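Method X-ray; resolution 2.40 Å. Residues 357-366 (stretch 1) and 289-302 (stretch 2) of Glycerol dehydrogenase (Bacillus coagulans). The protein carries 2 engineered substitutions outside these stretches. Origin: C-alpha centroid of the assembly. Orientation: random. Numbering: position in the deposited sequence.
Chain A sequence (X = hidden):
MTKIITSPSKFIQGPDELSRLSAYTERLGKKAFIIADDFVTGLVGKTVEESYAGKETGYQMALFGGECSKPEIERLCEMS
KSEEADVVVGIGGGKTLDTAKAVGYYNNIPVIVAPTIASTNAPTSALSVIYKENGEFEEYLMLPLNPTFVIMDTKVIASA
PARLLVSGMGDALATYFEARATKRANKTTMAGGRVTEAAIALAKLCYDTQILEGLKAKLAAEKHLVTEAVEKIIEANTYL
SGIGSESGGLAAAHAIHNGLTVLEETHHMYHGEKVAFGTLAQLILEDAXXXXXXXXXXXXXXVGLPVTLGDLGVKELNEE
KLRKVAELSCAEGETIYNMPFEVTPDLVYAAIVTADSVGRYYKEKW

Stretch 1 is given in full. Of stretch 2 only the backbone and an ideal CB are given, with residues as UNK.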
# COMPACT_ATOMS: atom_id res chain seq x y z
N SER A 357 -5.67 16.89 -18.88
CA SER A 357 -6.49 17.18 -20.09
C SER A 357 -7.23 15.93 -20.59
O SER A 357 -8.40 16.03 -20.94
CB SER A 357 -5.64 17.76 -21.23
OG SER A 357 -4.86 18.88 -20.82
N VAL A 358 -6.56 14.78 -20.62
CA VAL A 358 -7.18 13.50 -21.03
C VAL A 358 -8.34 13.12 -20.09
O VAL A 358 -9.40 12.71 -20.54
CB VAL A 358 -6.14 12.35 -21.12
CG1 VAL A 358 -6.79 10.99 -21.21
CG2 VAL A 358 -5.24 12.55 -22.33
N GLY A 359 -8.13 13.27 -18.79
CA GLY A 359 -9.17 13.00 -17.80
C GLY A 359 -10.39 13.89 -17.95
O GLY A 359 -11.53 13.40 -17.92
N ARG A 360 -10.15 15.19 -18.10
CA ARG A 360 -11.22 16.16 -18.33
C ARG A 360 -11.96 15.80 -19.60
O ARG A 360 -13.19 15.77 -19.61
CB ARG A 360 -10.70 17.61 -18.40
CG ARG A 360 -10.27 18.17 -17.06
CD ARG A 360 -9.74 19.60 -17.21
NE ARG A 360 -10.80 20.59 -17.33
CZ ARG A 360 -11.30 21.08 -18.47
NH1 ARG A 360 -10.86 20.68 -19.66
NH2 ARG A 360 -12.27 21.99 -18.41
N TYR A 361 -11.22 15.46 -20.65
CA TYR A 361 -11.79 15.12 -21.95
C TYR A 361 -12.76 13.95 -21.85
O TYR A 361 -13.88 14.03 -22.37
CB TYR A 361 -10.68 14.82 -22.98
CG TYR A 361 -11.19 14.26 -24.29
CD1 TYR A 361 -11.63 15.10 -25.32
CD2 TYR A 361 -11.23 12.87 -24.51
CE1 TYR A 361 -12.10 14.59 -26.52
CE2 TYR A 361 -11.71 12.36 -25.70
CZ TYR A 361 -12.14 13.22 -26.70
OH TYR A 361 -12.61 12.68 -27.88
N TYR A 362 -12.35 12.87 -21.18
CA TYR A 362 -13.20 11.67 -21.06
C TYR A 362 -14.36 11.82 -20.07
O TYR A 362 -15.44 11.28 -20.31
CB TYR A 362 -12.35 10.42 -20.76
CG TYR A 362 -11.62 9.91 -21.98
CD1 TYR A 362 -12.32 9.39 -23.07
CD2 TYR A 362 -10.22 9.93 -22.05
CE1 TYR A 362 -11.66 8.92 -24.20
CE2 TYR A 362 -9.55 9.46 -23.18
CZ TYR A 362 -10.27 8.96 -24.24
OH TYR A 362 -9.62 8.50 -25.35
N LYS A 363 -14.17 12.57 -18.99
CA LYS A 363 -15.29 12.95 -18.10
C LYS A 363 -16.41 13.68 -18.84
O LYS A 363 -17.58 13.39 -18.64
CB LYS A 363 -14.82 13.80 -16.94
CG LYS A 363 -14.30 12.97 -15.77
CD LYS A 363 -13.68 13.85 -14.69
CE LYS A 363 -14.62 14.83 -14.04
NZ LYS A 363 -13.84 15.44 -12.93
N GLU A 364 -16.04 14.62 -19.70
CA GLU A 364 -17.02 15.40 -20.46
C GLU A 364 -17.67 14.55 -21.55
O GLU A 364 -18.86 14.66 -21.78
CB GLU A 364 -16.36 16.66 -21.07
CG GLU A 364 -17.15 17.94 -20.96
CD GLU A 364 -16.26 19.18 -20.78
OE1 GLU A 364 -15.46 19.50 -21.68
OE2 GLU A 364 -16.37 19.82 -19.71
N LYS A 365 -16.89 13.71 -22.21
CA LYS A 365 -17.39 12.86 -23.29
C LYS A 365 -18.28 11.69 -22.83
O LYS A 365 -19.11 11.24 -23.61
CB LYS A 365 -16.22 12.33 -24.14
CG LYS A 365 -16.63 11.54 -25.38
CD LYS A 365 -15.48 11.31 -26.32
CE LYS A 365 -15.93 10.58 -27.56
NZ LYS A 365 -15.98 9.10 -27.35
N TRP A 366 -18.11 11.21 -21.59
CA TRP A 366 -18.86 10.03 -21.08
C TRP A 366 -19.96 10.34 -20.03
O TRP A 366 -20.28 11.49 -19.72
CB TRP A 366 -17.88 9.00 -20.52
CG TRP A 366 -17.02 8.31 -21.56
CD1 TRP A 366 -17.29 8.18 -22.90
CD2 TRP A 366 -15.78 7.61 -21.34
NE1 TRP A 366 -16.29 7.46 -23.51
CE2 TRP A 366 -15.36 7.09 -22.58
CE3 TRP A 366 -14.99 7.39 -20.21
CZ2 TRP A 366 -14.17 6.37 -22.74
CZ3 TRP A 366 -13.79 6.65 -20.37
CH2 TRP A 366 -13.40 6.16 -21.63
OXT TRP A 366 -20.58 9.43 -19.50
N UNK A 289 -1.19 2.91 -25.62
CA UNK A 289 -2.28 3.03 -26.61
C UNK A 289 -3.51 3.69 -26.01
O UNK A 289 -3.81 3.50 -24.82
CB UNK A 289 -2.66 1.65 -27.16
N UNK A 290 -4.22 4.46 -26.83
CA UNK A 290 -5.46 5.10 -26.40
C UNK A 290 -6.47 4.10 -25.80
O UNK A 290 -7.20 4.47 -24.87
CB UNK A 290 -6.10 5.83 -27.59
N UNK A 291 -6.48 2.86 -26.29
CA UNK A 291 -7.37 1.81 -25.76
C UNK A 291 -7.05 1.46 -24.30
O UNK A 291 -7.96 1.26 -23.49
CB UNK A 291 -7.26 0.55 -26.62
N UNK A 292 -5.76 1.37 -23.98
CA UNK A 292 -5.28 1.13 -22.62
C UNK A 292 -5.64 2.30 -21.68
O UNK A 292 -6.05 2.09 -20.56
CB UNK A 292 -3.77 0.91 -22.63
N UNK A 293 -5.48 3.53 -22.17
CA UNK A 293 -5.85 4.74 -21.41
C UNK A 293 -7.35 4.79 -21.11
O UNK A 293 -7.77 5.07 -19.99
CB UNK A 293 -5.44 5.99 -22.18
N UNK A 294 -8.16 4.50 -22.13
CA UNK A 294 -9.62 4.50 -21.98
C UNK A 294 -10.08 3.45 -20.96
O UNK A 294 -10.98 3.73 -20.18
CB UNK A 294 -10.29 4.24 -23.33
N UNK A 295 -9.47 2.26 -20.98
CA UNK A 295 -9.80 1.22 -20.01
C UNK A 295 -9.50 1.67 -18.56
O UNK A 295 -10.31 1.43 -17.67
CB UNK A 295 -9.02 -0.06 -20.34
N UNK A 296 -8.37 2.34 -18.35
CA UNK A 296 -8.00 2.85 -17.03
C UNK A 296 -8.91 3.99 -16.58
O UNK A 296 -9.39 3.99 -15.44
CB UNK A 296 -6.55 3.32 -17.04
N UNK A 297 -9.15 4.97 -17.45
CA UNK A 297 -9.97 6.12 -17.10
C UNK A 297 -11.40 5.66 -16.80
O UNK A 297 -12.02 6.13 -15.85
CB UNK A 297 -9.96 7.16 -18.23
N UNK A 298 -11.90 4.73 -17.62
CA UNK A 298 -13.24 4.17 -17.47
C UNK A 298 -13.40 3.44 -16.13
O UNK A 298 -14.37 3.68 -15.40
CB UNK A 298 -13.54 3.21 -18.63
N UNK A 299 -12.45 2.57 -15.81
CA UNK A 299 -12.43 1.91 -14.52
C UNK A 299 -12.43 2.92 -13.36
O UNK A 299 -13.21 2.76 -12.41
CB UNK A 299 -11.21 1.00 -14.43
N UNK A 300 -11.57 3.93 -13.44
CA UNK A 300 -11.46 4.94 -12.38
C UNK A 300 -12.78 5.69 -12.18
O UNK A 300 -13.23 5.88 -11.04
CB UNK A 300 -10.34 5.93 -12.71
N UNK A 301 -13.41 6.10 -13.27
CA UNK A 301 -14.73 6.75 -13.18
C UNK A 301 -15.81 5.84 -12.60
O UNK A 301 -16.65 6.31 -11.85
CB UNK A 301 -15.17 7.23 -14.57
N UNK A 302 -15.76 4.54 -12.91
CA UNK A 302 -16.75 3.59 -12.38
C UNK A 302 -16.68 3.41 -10.87
O UNK A 302 -17.71 3.21 -10.25
CB UNK A 302 -16.57 2.23 -13.05

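Residues 357-365 are the closing part of a helix that crosses helix 290-302 at 66°, their axes 10.7 Å apart at closest approach. V358, Y362 and W366 face the second helix, with K363 at the flank, so stretch 1 offers mostly apolar surface, interrupted by the phenol oxygen of Y362.

Position 289 lies just before the helix, with phi near -56° and psi near 146°, and nothing of stretch 1 is near its CB. Small polar caps would suit it, and so would proline, whose ring fits this phi and which has no amide hydrogen to satisfy at a helix start. It is P289, and its O accepts the first helical bond, from the backbone N of position 293 (3.1 Å).

At 290 CA-to-CB points sideways, and the ideal CB stands 5.0 Å from Y362 OH. A long, flexible chain could pass the phenol and end in solvent; lysine, arginine, glutamine or glutamate would serve. The residue is K290, whose CG packs 3.5 Å from Y362 OH.

Positions 291 and 292 meet nothing of stretch 1, which leaves the choice wide among helix formers. They are A291 and E292, the latter hydrogen-bonded elsewhere in the structure.

At 293 CB points toward stretch 1, 5.3 Å from V358 CG1 and 5.5 Å from Y362 CE2. A branched aliphatic or leucine could fill this gap between valine and ring. I293 does so: its CG2 lies 3.8 Å from V358 CG1 and 4.5 Å from Y362 CE2.

Position 294 points sideways, its CB 4.0 Å from W366 CH2 and 4.8 Å from Y362 OH. The hydroxyl invites a polar partner, so glutamate or glutamine would suit, the methylenes lying beside the rings. E294 takes the place: OE2 accepts a weak hydrogen bond from Y362 OH (2.8 Å) and also forms a salt bridge with K290 NZ (3.3 Å), so one carboxylate oxygen joins both partners.

Position 295 points away and 296 is out of reach; stretch 1 constrains neither. They are E295 and V296.

At 297 CB heads toward stretch 1, 4.4 Å from W366 CZ3 and 4.7 Å from Y362 CD2. With two aromatic side chains so close, a compact apolar residue such as valine, alanine or perhaps isoleucine is favoured. V297 sets CG1 3.8 Å from Y362 CB and 4.2 Å from W366 CZ3.

At 298 CA-to-CB points sideways, and the ideal CB is already 3.9 Å from W366 CZ3; a small helix-tolerant residue such as alanine or serine fits easily. It is S298, whose backbone N also lies at the indole edge, 3.8 Å from W366 CZ3.

Positions 299, 300 and 302 are out of reach; they are F299, C300 and S302, whose OG bonds back to F299 O (2.7 Å).

At 301 CB points toward stretch 1 but nothing lies within 5.5 Å of it, so a longer apolar chain, leucine or methionine, would suit it by spanning the space. L301 reaches W366 CE3 with CD1 (3.9 Å) and K363 CG with CD2 (3.6 Å), using both methyls.

Stretch 2, residues 289-302: PKAEIEEVVSFCLS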
# COMPACT_ATOMS: atom_id res chain seq x y z
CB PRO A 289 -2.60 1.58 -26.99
CG PRO A 289 -1.36 0.81 -26.66
CD PRO A 289 -0.66 1.53 -25.53
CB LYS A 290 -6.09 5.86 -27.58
CG LYS A 290 -7.29 6.72 -27.20
CD LYS A 290 -7.60 7.80 -28.23
CE LYS A 290 -8.11 7.22 -29.56
NZ LYS A 290 -9.58 6.92 -29.55
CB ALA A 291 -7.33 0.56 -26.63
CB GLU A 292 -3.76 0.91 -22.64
CG GLU A 292 -3.20 0.03 -21.54
CD GLU A 292 -1.79 -0.48 -21.91
OE1 GLU A 292 -0.81 0.27 -21.74
OE2 GLU A 292 -1.67 -1.63 -22.36
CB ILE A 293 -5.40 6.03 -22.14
CG1 ILE A 293 -3.87 6.13 -22.13
CG2 ILE A 293 -6.01 7.29 -21.51
CD1 ILE A 293 -3.31 7.11 -23.15
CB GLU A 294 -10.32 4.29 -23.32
CG GLU A 294 -10.33 5.53 -24.19
CD GLU A 294 -10.89 5.31 -25.59
OE1 GLU A 294 -11.62 4.32 -25.81
OE2 GLU A 294 -10.60 6.15 -26.46
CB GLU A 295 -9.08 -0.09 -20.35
CG GLU A 295 -9.39 -1.23 -19.38
CD GLU A 295 -8.88 -2.57 -19.86
OE1 GLU A 295 -9.62 -3.24 -20.61
OE2 GLU A 295 -7.76 -2.96 -19.48
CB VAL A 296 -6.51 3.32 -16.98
CG1 VAL A 296 -6.20 4.10 -15.70
CG2 VAL A 296 -5.59 2.11 -17.09
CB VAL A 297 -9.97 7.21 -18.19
CG1 VAL A 297 -10.94 8.34 -17.85
CG2 VAL A 297 -8.55 7.77 -18.38
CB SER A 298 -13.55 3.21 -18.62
OG SER A 298 -14.85 2.65 -18.49
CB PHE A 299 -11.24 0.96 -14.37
CG PHE A 299 -11.07 0.46 -12.98
CD1 PHE A 299 -11.97 -0.47 -12.47
CD2 PHE A 299 -10.07 0.96 -12.15
CE1 PHE A 299 -11.85 -0.91 -11.16
CE2 PHE A 299 -9.95 0.52 -10.84
CZ PHE A 299 -10.84 -0.42 -10.34
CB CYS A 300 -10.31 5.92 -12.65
SG CYS A 300 -8.63 5.25 -12.48
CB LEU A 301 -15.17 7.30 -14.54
CG LEU A 301 -14.33 8.45 -15.09
CD1 LEU A 301 -14.71 8.73 -16.53
CD2 LEU A 301 -14.46 9.71 -14.23
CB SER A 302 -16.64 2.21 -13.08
OG SER A 302 -15.54 1.46 -12.60
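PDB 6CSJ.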